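Local structure of lithostathine-1-alpha (Homo sapiens, 1QDD) at residues Phe74-Lys85 against Tyr114-Phe124; Asn19-Phe28 against Ala57-Ile66. The protein may inhibit spontaneous calcium carbonate precipitation, and may be associated with neuronal sprouting and with brain and pancreas regeneration. The protein carries 1 engineered substitution. All blocks are in the same frame, centred on the assembly; numbering follows the deposited sequence. Where two conformers were deposited one is given.

Interaction 1. Residues Phe74-Lys85 against Tyr114-Phe124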
loop_
_atom_site.group_PDB
_atom_site.type_symbol
_atom_site.label_atom_id
_atom_site.label_comp_id
_atom_site.label_asym_id
_atom_site.label_seq_id
_atom_site.Cartn_x
_atom_site.Cartn_y
_atom_site.Cartn_z
ATOM N N PHE A 74 -1.000 -14.338 -4.413
ATOM C CA PHE A 74 -1.264 -13.837 -5.757
ATOM C C PHE A 74 -1.678 -12.368 -5.779
ATOM O O PHE A 74 -1.475 -11.733 -6.816
ATOM C CB PHE A 74 -2.370 -14.687 -6.419
ATOM C CG PHE A 74 -1.994 -16.138 -6.584
ATOM C CD1 PHE A 74 -2.547 -17.109 -5.776
ATOM C CD2 PHE A 74 -1.117 -16.504 -7.587
ATOM C CE1 PHE A 74 -2.200 -18.446 -5.941
ATOM C CE2 PHE A 74 -0.752 -17.837 -7.749
ATOM C CZ PHE A 74 -1.298 -18.786 -6.917
ATOM N N ASN A 75 -2.345 -11.891 -4.747
ATOM C CA ASN A 75 -2.898 -10.539 -4.683
ATOM C C ASN A 75 -2.570 -9.874 -3.357
ATOM O O ASN A 75 -2.658 -10.510 -2.309
ATOM C CB ASN A 75 -4.428 -10.535 -4.797
ATOM C CG ASN A 75 -4.914 -10.848 -6.192
ATOM O OD1 ASN A 75 -4.889 -10.008 -7.078
ATOM N ND2 ASN A 75 -5.271 -12.114 -6.390
ATOM N N VAL A 76 -2.117 -8.621 -3.389
ATOM C CA VAL A 76 -1.741 -7.865 -2.196
ATOM C C VAL A 76 -2.435 -6.502 -2.214
ATOM O O VAL A 76 -2.292 -5.769 -3.208
ATOM C CB VAL A 76 -0.215 -7.681 -2.080
ATOM C CG1 VAL A 76 0.170 -6.883 -0.841
ATOM C CG2 VAL A 76 0.503 -9.033 -2.064
ATOM N N TRP A 77 -3.132 -6.112 -1.168
ATOM C CA TRP A 77 -3.814 -4.809 -1.163
ATOM C C TRP A 77 -2.882 -3.594 -1.094
ATOM O O TRP A 77 -1.870 -3.581 -0.390
ATOM C CB TRP A 77 -4.714 -4.705 0.073
ATOM C CG TRP A 77 -5.978 -5.474 0.216
ATOM C CD1 TRP A 77 -6.343 -6.242 1.288
ATOM C CD2 TRP A 77 -7.075 -5.536 -0.703
ATOM N NE1 TRP A 77 -7.592 -6.773 1.087
ATOM C CE2 TRP A 77 -8.065 -6.361 -0.131
ATOM C CE3 TRP A 77 -7.306 -4.981 -1.969
ATOM C CZ2 TRP A 77 -9.273 -6.630 -0.777
ATOM C CZ3 TRP A 77 -8.517 -5.240 -2.593
ATOM C CH2 TRP A 77 -9.478 -6.070 -2.000
ATOM N N ILE A 78 -3.297 -2.556 -1.824
ATOM C CA ILE A 78 -2.733 -1.208 -1.746
ATOM C C ILE A 78 -3.903 -0.269 -1.413
ATOM O O ILE A 78 -5.065 -0.664 -1.449
ATOM C CB ILE A 78 -1.911 -0.761 -2.942
ATOM C CG1 ILE A 78 -2.750 -0.683 -4.224
ATOM C CG2 ILE A 78 -0.713 -1.690 -3.140
ATOM C CD1 ILE A 78 -2.016 -0.085 -5.413
ATOM N N GLY A 79 -3.605 0.993 -1.079
ATOM C CA GLY A 79 -4.615 1.926 -0.615
ATOM C C GLY A 79 -5.551 2.615 -1.575
ATOM O O GLY A 79 -6.179 3.613 -1.155
ATOM N N LEU A 80 -5.656 2.200 -2.815
ATOM C CA LEU A 80 -6.474 2.873 -3.820
ATOM C C LEU A 80 -7.868 2.282 -3.877
ATOM O O LEU A 80 -8.024 1.046 -3.859
ATOM C CB LEU A 80 -5.791 2.833 -5.188
ATOM C CG LEU A 80 -6.242 3.875 -6.222
ATOM C CD1 LEU A 80 -5.725 5.265 -5.900
ATOM C CD2 LEU A 80 -5.770 3.496 -7.625
ATOM N N HIS A 81 -8.900 3.123 -3.919
ATOM C CA HIS A 81 -10.285 2.654 -3.975
ATOM C C HIS A 81 -11.162 3.684 -4.670
ATOM O O HIS A 81 -10.747 4.833 -4.880
ATOM C CB HIS A 81 -10.813 2.273 -2.595
ATOM C CG HIS A 81 -11.039 3.406 -1.645
ATOM N ND1 HIS A 81 -12.195 3.501 -0.889
ATOM C CD2 HIS A 81 -10.273 4.458 -1.286
ATOM C CE1 HIS A 81 -12.123 4.578 -0.131
ATOM N NE2 HIS A 81 -10.984 5.197 -0.352
ATOM N N ASP A 82 -12.359 3.286 -5.054
ATOM C CA ASP A 82 -13.359 4.099 -5.769
ATOM C C ASP A 82 -14.559 4.226 -4.842
ATOM O O ASP A 82 -15.505 3.430 -4.936
ATOM C CB ASP A 82 -13.703 3.383 -7.077
ATOM C CG ASP A 82 -14.769 4.027 -7.943
ATOM O OD1 ASP A 82 -15.158 5.173 -7.613
ATOM O OD2 ASP A 82 -15.220 3.384 -8.923
ATOM N N PRO A 83 -14.537 5.175 -3.909
ATOM C CA PRO A 83 -15.554 5.265 -2.884
ATOM C C PRO A 83 -16.968 5.583 -3.323
ATOM O O PRO A 83 -17.887 5.099 -2.633
ATOM C CB PRO A 83 -15.024 6.312 -1.910
ATOM C CG PRO A 83 -14.067 7.133 -2.698
ATOM C CD PRO A 83 -13.470 6.198 -3.725
ATOM N N LYS A 84 -17.153 6.293 -4.421
ATOM C CA LYS A 84 -18.501 6.644 -4.884
ATOM C C LYS A 84 -18.963 5.765 -6.025
ATOM O O LYS A 84 -20.006 6.003 -6.652
ATOM C CB LYS A 84 -18.529 8.138 -5.246
ATOM C CG LYS A 84 -18.118 9.041 -4.097
ATOM C CD LYS A 84 -18.142 10.514 -4.486
ATOM C CE LYS A 84 -17.489 11.389 -3.436
ATOM N NZ LYS A 84 -17.367 12.816 -3.871
ATOM N N LYS A 85 -18.198 4.737 -6.369
ATOM C CA LYS A 85 -18.488 3.786 -7.430
ATOM C C LYS A 85 -18.706 4.427 -8.789
ATOM O O LYS A 85 -19.477 3.958 -9.637
ATOM C CB LYS A 85 -19.677 2.887 -7.046
ATOM C CG LYS A 85 -19.435 2.145 -5.744
ATOM C CD LYS A 85 -20.561 1.185 -5.397
ATOM C CE LYS A 85 -20.055 0.096 -4.464
ATOM N NZ LYS A 85 -20.088 0.539 -3.047
ATOM N N TYR A 114 -13.960 -2.216 -6.896
ATOM C CA TYR A 114 -13.862 -0.892 -6.278
ATOM C C TYR A 114 -12.654 -0.715 -5.374
ATOM O O TYR A 114 -12.466 0.369 -4.787
ATOM C CB TYR A 114 -15.195 -0.519 -5.590
ATOM C CG TYR A 114 -16.370 -0.554 -6.562
ATOM C CD1 TYR A 114 -17.358 -1.528 -6.455
ATOM C CD2 TYR A 114 -16.464 0.354 -7.605
ATOM C CE1 TYR A 114 -18.417 -1.572 -7.345
ATOM C CE2 TYR A 114 -17.519 0.310 -8.509
ATOM C CZ TYR A 114 -18.484 -0.658 -8.371
ATOM O OH TYR A 114 -19.529 -0.692 -9.275
ATOM N N CYS A 115 -11.800 -1.713 -5.199
ATOM C CA CYS A 115 -10.580 -1.682 -4.400
ATOM C C CYS A 115 -9.464 -2.242 -5.267
ATOM O O CYS A 115 -9.746 -2.938 -6.263
ATOM C CB CYS A 115 -10.716 -2.461 -3.097
ATOM S SG CYS A 115 -11.743 -1.620 -1.855
ATOM N N VAL A 116 -8.201 -1.924 -5.009
ATOM C CA VAL A 116 -7.086 -2.287 -5.866
ATOM C C VAL A 116 -6.016 -3.154 -5.213
ATOM O O VAL A 116 -5.587 -2.911 -4.075
ATOM C CB VAL A 116 -6.436 -0.991 -6.413
ATOM C CG1 VAL A 116 -5.277 -1.295 -7.361
ATOM C CG2 VAL A 116 -7.474 -0.140 -7.133
ATOM N N SER A 117 -5.594 -4.184 -5.963
ATOM C CA SER A 117 -4.504 -5.055 -5.525
ATOM C C SER A 117 -3.356 -5.073 -6.525
ATOM O O SER A 117 -3.533 -4.857 -7.736
ATOM C CB SER A 117 -5.025 -6.479 -5.332
ATOM O OG SER A 117 -5.473 -7.048 -6.543
ATOM N N LEU A 118 -2.166 -5.426 -6.045
ATOM C CA LEU A 118 -0.993 -5.751 -6.848
ATOM C C LEU A 118 -1.010 -7.244 -7.219
ATOM O O LEU A 118 -1.376 -8.069 -6.370
ATOM C CB LEU A 118 0.290 -5.491 -6.072
ATOM C CG LEU A 118 0.525 -4.064 -5.571
ATOM C CD1 LEU A 118 1.693 -4.018 -4.589
ATOM C CD2 LEU A 118 0.752 -3.102 -6.721
ATOM N N THR A 119 -0.600 -7.588 -8.422
ATOM C CA THR A 119 -0.694 -8.973 -8.886
ATOM C C THR A 119 0.676 -9.638 -8.990
ATOM O O THR A 119 1.648 -9.091 -9.515
ATOM C CB THR A 119 -1.443 -9.043 -10.236
ATOM O OG1 THR A 119 -0.730 -8.287 -11.212
ATOM C CG2 THR A 119 -2.863 -8.504 -10.132
ATOM N N SER A 120 0.741 -10.893 -8.518
ATOM C CA SER A 120 1.976 -11.670 -8.624
ATOM C C SER A 120 2.405 -11.995 -10.050
ATOM O O SER A 120 3.609 -12.049 -10.317
ATOM C CB SER A 120 1.880 -12.974 -7.832
ATOM O OG SER A 120 0.962 -13.887 -8.382
ATOM N N SER A 121 1.463 -12.087 -10.985
ATOM C CA SER A 121 1.789 -12.403 -12.377
ATOM C C SER A 121 2.598 -11.300 -13.047
ATOM O O SER A 121 3.229 -11.509 -14.086
ATOM C CB SER A 121 0.507 -12.561 -13.209
ATOM O OG SER A 121 -0.320 -13.582 -12.691
ATOM N N THR A 122 2.525 -10.077 -12.536
ATOM C CA THR A 122 3.255 -8.930 -13.039
ATOM C C THR A 122 4.430 -8.551 -12.154
ATOM O O THR A 122 4.958 -7.428 -12.240
ATOM C CB THR A 122 2.340 -7.697 -13.211
ATOM O OG1 THR A 122 1.910 -7.226 -11.923
ATOM C CG2 THR A 122 1.149 -8.039 -14.094
ATOM N N GLY A 123 4.857 -9.435 -11.252
ATOM C CA GLY A 123 5.943 -9.154 -10.326
ATOM C C GLY A 123 5.552 -8.113 -9.290
ATOM O O GLY A 123 6.415 -7.420 -8.740
ATOM N N PHE A 124 4.262 -7.956 -8.996
ATOM C CA PHE A 124 3.717 -6.994 -8.048
ATOM C C PHE A 124 3.953 -5.561 -8.530
ATOM O O PHE A 124 3.960 -4.643 -7.684
ATOM C CB PHE A 124 4.197 -7.230 -6.617
ATOM C CG PHE A 124 3.881 -8.609 -6.096
ATOM C CD1 PHE A 124 4.893 -9.551 -5.972
ATOM C CD2 PHE A 124 2.605 -8.981 -5.732
ATOM C CE1 PHE A 124 4.629 -10.829 -5.512
ATOM C CE2 PHE A 124 2.337 -10.265 -5.278
ATOM C CZ PHE A 124 3.358 -11.186 -5.158
HETATM O O HOH W 1 -1.338 -12.897 -9.898
HETATM O O HOH W 2 -19.533 1.527 -10.999
#

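Interaction 2. Residues Asn19-Phe28 against Ala57-Ile66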
loop_
_atom_site.group_PDB
_atom_site.type_symbol
_atom_site.label_atom_id
_atom_site.label_comp_id
_atom_site.label_asym_id
_atom_site.label_seq_id
_atom_site.Cartn_x
_atom_site.Cartn_y
_atom_site.Cartn_z
ATOM N N ASN A 19 10.821 -1.562 6.980
ATOM C CA ASN A 19 11.900 -1.108 6.110
ATOM C C ASN A 19 11.729 0.343 5.682
ATOM O O ASN A 19 10.633 0.780 5.318
ATOM C CB ASN A 19 11.941 -1.999 4.866
ATOM C CG ASN A 19 12.523 -3.377 5.102
ATOM O OD1 ASN A 19 11.888 -4.228 5.714
ATOM N ND2 ASN A 19 13.739 -3.611 4.621
ATOM N N ALA A 20 12.846 1.071 5.647
ATOM C CA ALA A 20 12.856 2.476 5.274
ATOM C C ALA A 20 12.947 2.733 3.777
ATOM O O ALA A 20 13.742 2.103 3.087
ATOM C CB ALA A 20 14.051 3.166 5.948
ATOM N N TYR A 21 12.228 3.749 3.309
ATOM C CA TYR A 21 12.369 4.304 1.975
ATOM C C TYR A 21 11.910 5.762 2.037
ATOM O O TYR A 21 10.787 6.068 2.424
ATOM C CB TYR A 21 11.571 3.531 0.918
ATOM C CG TYR A 21 11.648 4.124 -0.478
ATOM C CD1 TYR A 21 12.794 4.004 -1.254
ATOM C CD2 TYR A 21 10.579 4.830 -1.010
ATOM C CE1 TYR A 21 12.869 4.579 -2.514
ATOM C CE2 TYR A 21 10.641 5.402 -2.269
ATOM C CZ TYR A 21 11.786 5.257 -3.021
ATOM O OH TYR A 21 11.847 5.843 -4.273
ATOM N N ARG A 22 12.830 6.686 1.766
ATOM C CA ARG A 22 12.529 8.106 1.699
ATOM C C ARG A 22 11.642 8.653 2.802
ATOM O O ARG A 22 10.545 9.171 2.553
ATOM C CB ARG A 22 11.867 8.444 0.350
ATOM C CG ARG A 22 12.840 8.506 -0.802
ATOM C CD ARG A 22 12.373 9.400 -1.934
ATOM N NE ARG A 22 12.795 8.965 -3.243
ATOM C CZ ARG A 22 13.741 8.166 -3.682
ATOM N NH1 ARG A 22 14.599 7.506 -2.917
ATOM N NH2 ARG A 22 13.856 7.964 -4.997
ATOM N N SER A 23 12.072 8.575 4.046
ATOM C CA SER A 23 11.404 9.147 5.203
ATOM C C SER A 23 10.178 8.420 5.723
ATOM O O SER A 23 9.593 8.828 6.733
ATOM C CB SER A 23 11.094 10.635 4.936
ATOM O OG SER A 23 12.296 11.319 4.609
ATOM N N TYR A 24 9.770 7.307 5.115
ATOM C CA TYR A 24 8.643 6.505 5.574
ATOM C C TYR A 24 9.133 5.086 5.862
ATOM O O TYR A 24 10.206 4.657 5.418
ATOM C CB TYR A 24 7.529 6.484 4.520
ATOM C CG TYR A 24 6.721 7.765 4.467
ATOM C CD1 TYR A 24 7.178 8.887 3.794
ATOM C CD2 TYR A 24 5.482 7.835 5.075
ATOM C CE1 TYR A 24 6.446 10.063 3.783
ATOM C CE2 TYR A 24 4.718 8.995 5.056
ATOM C CZ TYR A 24 5.222 10.101 4.407
ATOM O OH TYR A 24 4.466 11.261 4.392
ATOM N N CYS A 25 8.349 4.350 6.646
ATOM C CA CYS A 25 8.592 2.947 6.989
ATOM C C CYS A 25 7.460 2.098 6.404
ATOM O O CYS A 25 6.309 2.527 6.376
ATOM C CB CYS A 25 8.669 2.726 8.495
ATOM S SG CYS A 25 9.884 3.738 9.369
ATOM N N TYR A 26 7.837 0.923 5.901
ATOM C CA TYR A 26 6.907 0.035 5.207
ATOM C C TYR A 26 6.980 -1.405 5.696
ATOM O O TYR A 26 8.080 -1.846 6.065
ATOM C CB TYR A 26 7.297 0.023 3.714
ATOM C CG TYR A 26 7.246 1.306 2.931
ATOM C CD1 TYR A 26 8.211 2.305 3.125
ATOM C CD2 TYR A 26 6.282 1.544 1.952
ATOM C CE1 TYR A 26 8.197 3.490 2.421
ATOM C CE2 TYR A 26 6.270 2.730 1.235
ATOM C CZ TYR A 26 7.223 3.689 1.467
ATOM O OH TYR A 26 7.256 4.885 0.771
ATOM N N TYR A 27 5.889 -2.159 5.613
ATOM C CA TYR A 27 5.960 -3.587 5.931
ATOM C C TYR A 27 4.837 -4.345 5.235
ATOM O O TYR A 27 3.751 -3.824 4.990
ATOM C CB TYR A 27 5.922 -3.904 7.425
ATOM C CG TYR A 27 4.726 -3.387 8.179
ATOM C CD1 TYR A 27 3.607 -4.172 8.378
ATOM C CD2 TYR A 27 4.695 -2.092 8.681
ATOM C CE1 TYR A 27 2.493 -3.697 9.056
ATOM C CE2 TYR A 27 3.607 -1.604 9.372
ATOM C CZ TYR A 27 2.514 -2.415 9.564
ATOM O OH TYR A 27 1.416 -1.932 10.255
ATOM N N PHE A 28 5.101 -5.608 4.910
ATOM C CA PHE A 28 4.166 -6.544 4.311
ATOM C C PHE A 28 3.574 -7.431 5.410
ATOM O O PHE A 28 4.329 -7.980 6.242
ATOM C CB PHE A 28 4.866 -7.409 3.257
ATOM C CG PHE A 28 4.037 -8.543 2.709
ATOM C CD1 PHE A 28 4.389 -9.857 2.993
ATOM C CD2 PHE A 28 2.921 -8.323 1.926
ATOM C CE1 PHE A 28 3.648 -10.920 2.505
ATOM C CE2 PHE A 28 2.179 -9.374 1.438
ATOM C CZ PHE A 28 2.535 -10.678 1.724
ATOM N N ALA A 57 9.484 4.783 -8.744
ATOM C CA ALA A 57 10.500 4.273 -7.830
ATOM C C ALA A 57 9.911 3.720 -6.539
ATOM O O ALA A 57 10.378 2.671 -6.046
ATOM C CB ALA A 57 11.547 5.352 -7.551
ATOM N N GLU A 58 8.863 4.325 -6.008
ATOM C CA GLU A 58 8.166 3.790 -4.837
ATOM C C GLU A 58 7.481 2.473 -5.191
ATOM O O GLU A 58 7.550 1.507 -4.392
ATOM C CB GLU A 58 7.166 4.808 -4.283
ATOM C CG GLU A 58 6.549 4.391 -2.956
ATOM C CD GLU A 58 5.732 5.473 -2.298
ATOM O OE1 GLU A 58 5.217 6.368 -3.015
ATOM O OE2 GLU A 58 5.556 5.428 -1.063
ATOM N N GLY A 59 6.881 2.353 -6.365
ATOM C CA GLY A 59 6.289 1.099 -6.815
ATOM C C GLY A 59 7.324 -0.008 -6.900
ATOM O O GLY A 59 7.053 -1.163 -6.518
ATOM N N ALA A 60 8.523 0.280 -7.385
ATOM C CA ALA A 60 9.604 -0.694 -7.489
ATOM C C ALA A 60 10.062 -1.124 -6.110
ATOM O O ALA A 60 10.327 -2.327 -5.886
ATOM C CB ALA A 60 10.750 -0.116 -8.306
ATOM N N PHE A 61 10.176 -0.232 -5.152
ATOM C CA PHE A 61 10.527 -0.552 -3.780
ATOM C C PHE A 61 9.497 -1.496 -3.171
ATOM O O PHE A 61 9.854 -2.520 -2.553
ATOM C CB PHE A 61 10.685 0.733 -2.949
ATOM C CG PHE A 61 10.907 0.436 -1.489
ATOM C CD1 PHE A 61 12.148 0.056 -1.019
ATOM C CD2 PHE A 61 9.849 0.490 -0.598
ATOM C CE1 PHE A 61 12.339 -0.249 0.316
ATOM C CE2 PHE A 61 10.028 0.184 0.739
ATOM C CZ PHE A 61 11.271 -0.191 1.188
ATOM N N VAL A 62 8.215 -1.175 -3.285
ATOM C CA VAL A 62 7.146 -2.008 -2.726
ATOM C C VAL A 62 7.129 -3.397 -3.350
ATOM O O VAL A 62 7.025 -4.425 -2.633
ATOM C CB VAL A 62 5.794 -1.286 -2.846
ATOM C CG1 VAL A 62 4.648 -2.228 -2.491
ATOM C CG2 VAL A 62 5.739 -0.032 -1.975
ATOM N N ALA A 63 7.312 -3.517 -4.653
ATOM C CA ALA A 63 7.381 -4.820 -5.322
ATOM C C ALA A 63 8.534 -5.649 -4.773
ATOM O O ALA A 63 8.391 -6.867 -4.518
ATOM C CB ALA A 63 7.475 -4.637 -6.831
ATOM N N SER A 64 9.695 -5.050 -4.569
ATOM C CA SER A 64 10.873 -5.737 -4.048
ATOM C C SER A 64 10.643 -6.219 -2.629
ATOM O O SER A 64 11.034 -7.344 -2.255
ATOM C CB SER A 64 12.096 -4.824 -4.118
ATOM O OG SER A 64 12.214 -3.950 -3.023
ATOM N N LEU A 65 10.001 -5.425 -1.788
ATOM C CA LEU A 65 9.662 -5.766 -0.423
ATOM C C LEU A 65 8.774 -6.991 -0.357
ATOM O O LEU A 65 8.978 -7.912 0.453
ATOM C CB LEU A 65 8.980 -4.563 0.236
ATOM C CG LEU A 65 8.683 -4.691 1.731
ATOM C CD1 LEU A 65 9.976 -4.762 2.528
ATOM C CD2 LEU A 65 7.857 -3.517 2.232
ATOM N N ILE A 66 7.766 -7.071 -1.208
ATOM C CA ILE A 66 6.864 -8.224 -1.261
ATOM C C ILE A 66 7.640 -9.449 -1.721
ATOM O O ILE A 66 7.526 -10.538 -1.121
ATOM C CB ILE A 66 5.633 -7.947 -2.132
ATOM C CG1 ILE A 66 4.786 -6.814 -1.551
ATOM C CG2 ILE A 66 4.814 -9.230 -2.259
ATOM C CD1 ILE A 66 3.806 -6.209 -2.536
#

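Interaction 1. Residues Phe74-Lys85 against Tyr114-Phe124
Phe74 O is held by two donors: Ser120 N, 2.9 Å away and tilted 34° from the carbonyl plane, and water 1, which also accepts from Ser121 N. Thr119 CA adds a C-H...O contact to the same oxygen. From here the strands run antiparallel, with Val76 and Leu118 forming a hydrogen-bonded pair: Leu118 N reaches Val76 O at 2.9 Å. Beside it, Ser117 OG, placed between its backbone N and carbonyl carbon (chi1 64°), donates to Asn75 OD1 (3.1 Å), tilted 30° from the amide plane. Ile78 CG2 sits against both Leu118 CG and CD1, the two side chains crossing at about a right angle.

This is the strand pair 75-78 and 115-119 of the C-type lectin fold. Past Trp77 the register slips by two residues in a beta bulge, the chain turns at Gly79, and pairing resumes at His81 and Cys115. The Trp77 ring turns its edge to Val116 O, while CZ3 meets Cys115 CB at 3.6 Å; its NE1 donates to Glu33 O. Cys115 SG is in a disulfide with Cys132.

At the far end Asp82 N binds Tyr114 O (2.9 Å). Lys85 lays its chain over one face of the Tyr114 ring, CG 3.8 Å from the centroid, and Asp82 OD2, salt-bridged to Arg87, lies at the ring's edge. Water 2 joins Lys85 O to Tyr114 OH.

Interaction 2. Residues Asn19-Phe28 against Ala57-Ile66
Phe61 rises from the helix between Tyr21 and Tyr26, and the three rings form an aromatic cluster where a beta hairpin packs on helix 56-68 of the C-type lectin fold. The hairpin joins strands 19-21 and 24-33 through a type I' turn from Tyr21 to Tyr24, and strand 24-28 crosses the helix obliquely.

Two of the rings are set by similar torsions. With CG trans to the backbone N in both Tyr21 (chi1 177°) and Phe61, the side chains slide past each other in opposite directions and make an offset stack, centroids 4.9 Å apart. Each CB then lies over the other's ring: Tyr21 CB is 3.6 Å from the Phe61 centroid, and Phe61 CB covers one face of Tyr21 while Arg22 CG covers the opposite one. Tyr21 is thus sandwiched, and its hydroxyl ends against Ala57 CB.

Tyr26 is turned differently, with CG opposite its carbonyl carbon, and presents a face to the edge of Phe61. The planes stand at 66°, with Phe61 CE2 3.7 Å from Tyr26 CD1. Farther along the helix Leu65 forks over the hairpin: CD2 rests on Tyr26 CB at 3.9 Å, CD1 beside the side-chain amide of Asn19. Phe28 CD2 reaches Ile66 CG1 at the helix's later end.

Beyond the cluster the extended Glu58 takes the hydroxyl of Tyr26. Its OE1 accepts from Leu54 N, and its OE2 forms a salt bridge with Lys141, which would favour a charged carboxylate. Across the contact, Tyr26 OH donates to OE2 over 2.6 Å, arriving on the anti side and 31° out of the carboxylate plane.

In the fold
Helix 56-68 runs on through a short connection into strand 75-78, so interaction 2 closes just before interaction 1 opens, and the two centres lie about 16 Å apart on opposite sides of the chain's centre. Both reach the same mixed sheet. They meet through Ala63 and Ile66 of the helix: Ile66 CD1 lies 3.7 Å from Leu118 CD1, and Ile66 CG2 3.6 Å from Phe124 CE1. Nearby, Gly123 O packs on Ala63 CB at 3.5 Å. Ile66, a residue of interaction 2, thus touches Phe28 as well as Leu118 and Phe124 of interaction 1. The glycan is O-linked to Thr5 and lies against Glu2, Ala3, Glu6 and Pro8; no residue of either contact belongs to that site.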